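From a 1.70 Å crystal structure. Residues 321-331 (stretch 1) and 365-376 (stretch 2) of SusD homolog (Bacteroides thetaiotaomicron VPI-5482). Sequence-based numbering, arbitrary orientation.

Stretch 1 321-331: RDLSIANYQYT
Stretch 2, residues 365-376: NYTPAKWDIQKY

Contact between residues 321-331 and 365-376 of a SusD homolog, walked along the second stretch. Stretch 1 leaves a helix at Ser-324, turns extended at Ile-325 (phi/psi -126/129) and Ala-326 (-102/118), passes Asn-327 (-96/21) and resumes as a strand at 328-330; stretch 2 runs antiparallel to 325-326, then turns into a helix at Ile-373. Tyr-366 (-52/149; chi1 -74°, chi2 13°) turns one ring face to Asn-327, whose CB (chi1 66°) lies 3.7 Å from the ring centroid, 20° off the normal; Ile-325 CG2 (chi1 m, chi2 t) approaches Tyr-366 CD2 at 3.8 Å. Thr-367 (-128/173) pairs with Ala-326 through two hydrogen bonds: Ala-326 N to Thr-367 O, 2.8 Å and nearly straight at 173°, and Thr-367 N to Ala-326 O, 3.2 Å. Their side chains share one face of the sheet, with Ala-326 CB 3.5 Å from Thr-367 OG1. Thr-367 OG1 (chi1 62°) donates to Pro-368 O at 2.9 Å and accepts from a water at 2.8 Å that also donates to Tyr-328 O at 2.8 Å. Pro-368 (-65/156, C-gamma exo) faces Ile-325 as a non-hydrogen-bonded pair, CA to CA 4.5 Å, side chains diverging; Pro-368 CA lies 3.3 Å from Ser-324 O. The same carbonyl, Ser-324 O, accepts from Ala-369 N at 2.8 Å, a further backbone bond next to the Ile-325/Pro-368 pair, made by the last helical residue. Ala-369 (-115/-3) points its CB toward stretch 1, 3.8 Å from Ala-326 CB. It opens a type I turn ending at Asp-372, closed by a weak bond from Asp-372 N to Ala-369 O (3.3 Å). A water donates to both Leu-323 O (2.6 Å) and Ala-369 O (2.8 Å) and accepts from Tyr-376 OH (2.7 Å). Lys-370 (-61/-32), extended after chi1 m, brings CE to 3.4 Å from Ser-324 OG; Trp-371 (-115/42; chi1 m) starts its CA-to-CB bond away from stretch 1 and makes no contact with it. Asp-372 (-73/95; chi1 t) is the polar hub: OD2 accepts from Tyr-328 OH and Tyr-330 OH, each at 2.6 Å, while OD1 caps the helix by accepting from Lys-375 N at 2.8 Å. Tyr-328 (-140/168; chi1 58°, chi2 86°) starts away but its end returns; Tyr-330 (-112/122; chi1 -65°, chi2 -71°) points toward stretch 2. Helical Ile-373 (-59/-46), Gln-374 (-59/-42) and Lys-375 (-69/-46) lead to Tyr-376 (-98/-33; chi1 -66°, chi2 -59°). Gln-374 (chi1 t, chi2 p) covers one face of Tyr-330, its CG 3.7 Å from the ring centroid. Extended Lys-375 (all t) places NZ 3.7 Å from Leu-323 CD2 and donates from NZ to Tyr-376 OH (3.2 Å).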

# COMPACT_ATOMS: atom_id res chain seq x y z
N ARG A 321 9.67 -16.09 2.12
CA ARG A 321 8.45 -16.85 2.44
C ARG A 321 8.19 -16.89 3.96
O ARG A 321 7.16 -16.45 4.40
CB ARG A 321 8.51 -18.24 1.84
CG ARG A 321 7.23 -19.12 2.11
CD ARG A 321 7.32 -20.54 1.48
NE ARG A 321 8.54 -21.15 1.99
CZ ARG A 321 9.69 -21.25 1.34
NH1 ARG A 321 9.84 -20.84 0.06
NH2 ARG A 321 10.73 -21.75 1.97
N ASP A 322 9.15 -17.38 4.72
CA ASP A 322 9.02 -17.42 6.18
C ASP A 322 9.02 -16.04 6.85
O ASP A 322 8.53 -15.90 7.97
CB ASP A 322 10.10 -18.29 6.79
CG ASP A 322 9.97 -19.73 6.37
OD1 ASP A 322 8.83 -20.21 6.19
OD2 ASP A 322 11.00 -20.39 6.21
N LEU A 323 9.61 -15.03 6.19
CA LEU A 323 9.60 -13.68 6.71
C LEU A 323 8.30 -12.98 6.44
O LEU A 323 7.99 -12.01 7.13
CB LEU A 323 10.75 -12.85 6.13
CG LEU A 323 12.11 -13.25 6.66
CD1 LEU A 323 13.26 -12.62 5.84
CD2 LEU A 323 12.24 -12.83 8.15
N SER A 324 7.53 -13.49 5.46
CA SER A 324 6.27 -12.89 5.05
C SER A 324 4.99 -13.50 5.62
O SER A 324 4.00 -12.78 5.84
CB SER A 324 6.19 -12.96 3.51
OG SER A 324 7.23 -12.21 2.91
N ILE A 325 5.05 -14.80 5.92
CA ILE A 325 3.87 -15.59 6.33
C ILE A 325 4.12 -16.30 7.65
O ILE A 325 5.16 -16.96 7.80
CB ILE A 325 3.50 -16.64 5.27
CG1 ILE A 325 3.24 -16.00 3.90
CG2 ILE A 325 2.29 -17.48 5.68
CD1 ILE A 325 3.00 -16.99 2.73
N ALA A 326 3.19 -16.12 8.59
CA ALA A 326 3.26 -16.69 9.91
C ALA A 326 2.35 -17.91 10.00
O ALA A 326 1.14 -17.78 9.86
CB ALA A 326 2.83 -15.69 11.00
N ASN A 327 2.94 -19.06 10.25
CA ASN A 327 2.17 -20.29 10.47
C ASN A 327 1.97 -20.52 11.96
O ASN A 327 1.62 -21.63 12.38
CB ASN A 327 2.88 -21.48 9.82
CG ASN A 327 4.22 -21.82 10.48
OD1 ASN A 327 4.73 -21.09 11.33
ND2 ASN A 327 4.78 -22.97 10.09
N TYR A 328 2.11 -19.45 12.74
CA TYR A 328 2.12 -19.52 14.19
C TYR A 328 1.36 -18.36 14.76
O TYR A 328 1.10 -17.39 14.06
CB TYR A 328 3.58 -19.40 14.68
CG TYR A 328 4.29 -18.13 14.24
CD1 TYR A 328 4.18 -16.94 14.97
CD2 TYR A 328 5.04 -18.10 13.06
CE1 TYR A 328 4.81 -15.78 14.58
CE2 TYR A 328 5.67 -16.93 12.65
CZ TYR A 328 5.57 -15.77 13.42
OH TYR A 328 6.17 -14.59 13.01
N GLN A 329 1.08 -18.45 16.06
CA GLN A 329 0.45 -17.37 16.81
C GLN A 329 1.15 -17.36 18.17
O GLN A 329 1.89 -18.28 18.51
CB GLN A 329 -1.05 -17.68 17.03
CG GLN A 329 -1.37 -18.96 17.80
CD GLN A 329 -2.87 -19.05 18.04
OE1 GLN A 329 -3.51 -18.03 18.30
NE2 GLN A 329 -3.44 -20.24 17.89
N TYR A 330 0.88 -16.35 18.97
CA TYR A 330 1.45 -16.25 20.30
C TYR A 330 0.30 -16.41 21.30
O TYR A 330 -0.66 -15.63 21.27
CB TYR A 330 2.09 -14.89 20.49
CG TYR A 330 3.27 -14.66 19.60
CD1 TYR A 330 4.46 -15.34 19.81
CD2 TYR A 330 3.20 -13.77 18.55
CE1 TYR A 330 5.57 -15.14 18.96
CE2 TYR A 330 4.29 -13.55 17.73
CZ TYR A 330 5.47 -14.24 17.92
OH TYR A 330 6.56 -14.01 17.08
N THR A 331 0.44 -17.40 22.18
CA THR A 331 -0.51 -17.66 23.25
C THR A 331 0.07 -16.93 24.50
O THR A 331 1.12 -16.29 24.42
CB THR A 331 -0.61 -19.20 23.54
OG1 THR A 331 0.60 -19.65 24.15
CG2 THR A 331 -0.84 -19.96 22.25
N ASN A 365 -5.84 -20.05 8.94
CA ASN A 365 -5.65 -18.98 9.90
C ASN A 365 -4.25 -18.35 9.87
O ASN A 365 -4.02 -17.41 10.62
CB ASN A 365 -6.01 -19.44 11.30
CG ASN A 365 -7.50 -19.57 11.51
OD1 ASN A 365 -8.26 -18.77 10.98
ND2 ASN A 365 -7.91 -20.52 12.34
N TYR A 366 -3.34 -18.84 9.02
CA TYR A 366 -2.02 -18.21 8.85
C TYR A 366 -2.24 -16.73 8.56
O TYR A 366 -3.25 -16.34 7.94
CB TYR A 366 -1.26 -18.76 7.63
CG TYR A 366 -0.64 -20.14 7.67
CD1 TYR A 366 -0.95 -21.08 8.67
CD2 TYR A 366 0.20 -20.54 6.63
CE1 TYR A 366 -0.38 -22.34 8.65
CE2 TYR A 366 0.75 -21.76 6.60
CZ TYR A 366 0.45 -22.68 7.59
OH TYR A 366 1.01 -23.92 7.57
N THR A 367 -1.28 -15.91 8.99
CA THR A 367 -1.34 -14.46 8.85
C THR A 367 -0.06 -13.95 8.19
O THR A 367 0.89 -14.71 7.98
CB THR A 367 -1.45 -13.77 10.23
OG1 THR A 367 -0.26 -14.07 11.01
CG2 THR A 367 -2.69 -14.27 10.98
N PRO A 368 -0.04 -12.66 7.86
CA PRO A 368 1.27 -12.13 7.49
C PRO A 368 2.19 -12.18 8.73
O PRO A 368 1.70 -12.20 9.87
CB PRO A 368 0.96 -10.65 7.13
CG PRO A 368 -0.55 -10.59 6.94
CD PRO A 368 -1.11 -11.67 7.75
N ALA A 369 3.51 -12.21 8.51
CA ALA A 369 4.49 -12.17 9.59
C ALA A 369 5.33 -10.89 9.52
O ALA A 369 6.17 -10.65 10.37
CB ALA A 369 5.40 -13.38 9.53
N LYS A 370 5.11 -10.07 8.49
CA LYS A 370 5.88 -8.83 8.30
C LYS A 370 5.75 -7.85 9.46
O LYS A 370 6.67 -7.08 9.72
CB LYS A 370 5.45 -8.16 7.02
CG LYS A 370 5.86 -8.96 5.80
CD LYS A 370 5.44 -8.34 4.49
CE LYS A 370 6.15 -9.03 3.32
NZ LYS A 370 5.82 -8.55 1.92
N TRP A 371 4.58 -7.85 10.09
CA TRP A 371 4.29 -6.92 11.19
C TRP A 371 4.08 -7.66 12.52
O TRP A 371 3.22 -7.30 13.32
CB TRP A 371 3.17 -5.93 10.81
CG TRP A 371 3.48 -5.29 9.49
CD1 TRP A 371 4.32 -4.23 9.27
CD2 TRP A 371 3.05 -5.73 8.18
NE1 TRP A 371 4.45 -3.99 7.92
CE2 TRP A 371 3.64 -4.86 7.23
CE3 TRP A 371 2.15 -6.70 7.73
CZ2 TRP A 371 3.43 -4.98 5.86
CZ3 TRP A 371 1.93 -6.83 6.35
CH2 TRP A 371 2.56 -5.95 5.43
N ASP A 372 4.94 -8.66 12.75
CA ASP A 372 4.97 -9.39 13.99
C ASP A 372 5.60 -8.52 15.11
O ASP A 372 6.83 -8.43 15.27
CB ASP A 372 5.75 -10.67 13.79
CG ASP A 372 5.76 -11.53 15.02
OD1 ASP A 372 5.55 -10.99 16.14
OD2 ASP A 372 6.03 -12.72 14.85
N ILE A 373 4.72 -7.87 15.87
CA ILE A 373 5.15 -6.99 16.95
C ILE A 373 6.00 -7.73 18.03
O ILE A 373 7.03 -7.21 18.45
CB ILE A 373 3.93 -6.26 17.58
CG1 ILE A 373 3.34 -5.27 16.58
CG2 ILE A 373 4.32 -5.56 18.87
CD1 ILE A 373 2.06 -4.55 17.05
N GLN A 374 5.55 -8.91 18.46
CA GLN A 374 6.26 -9.67 19.47
C GLN A 374 7.68 -9.98 19.00
O GLN A 374 8.62 -9.88 19.77
CB GLN A 374 5.51 -10.95 19.75
CG GLN A 374 6.18 -11.91 20.69
CD GLN A 374 6.21 -11.44 22.13
OE1 GLN A 374 5.32 -10.71 22.61
NE2 GLN A 374 7.20 -11.91 22.85
N LYS A 375 7.81 -10.34 17.73
CA LYS A 375 9.10 -10.62 17.14
C LYS A 375 10.00 -9.38 16.98
O LYS A 375 11.19 -9.43 17.29
CB LYS A 375 8.93 -11.23 15.74
CG LYS A 375 10.26 -11.63 15.10
CD LYS A 375 10.10 -12.20 13.70
CE LYS A 375 11.43 -12.74 13.17
NZ LYS A 375 11.31 -13.06 11.72
N TYR A 376 9.45 -8.28 16.47
CA TYR A 376 10.27 -7.13 16.09
C TYR A 376 10.42 -5.94 17.04
O TYR A 376 11.46 -5.31 17.02
CB TYR A 376 9.82 -6.63 14.72
CG TYR A 376 10.08 -7.60 13.58
CD1 TYR A 376 11.38 -8.03 13.30
CD2 TYR A 376 9.08 -8.01 12.75
CE1 TYR A 376 11.63 -8.89 12.26
CE2 TYR A 376 9.32 -8.86 11.70
CZ TYR A 376 10.59 -9.30 11.45
OH TYR A 376 10.85 -10.17 10.42
O HOH W 1 8.71 -11.53 9.57
O HOH W 2 6.53 -10.97 0.50
O HOH W 3 -0.91 -15.53 13.34
O HOH W 4 9.05 -15.53 12.38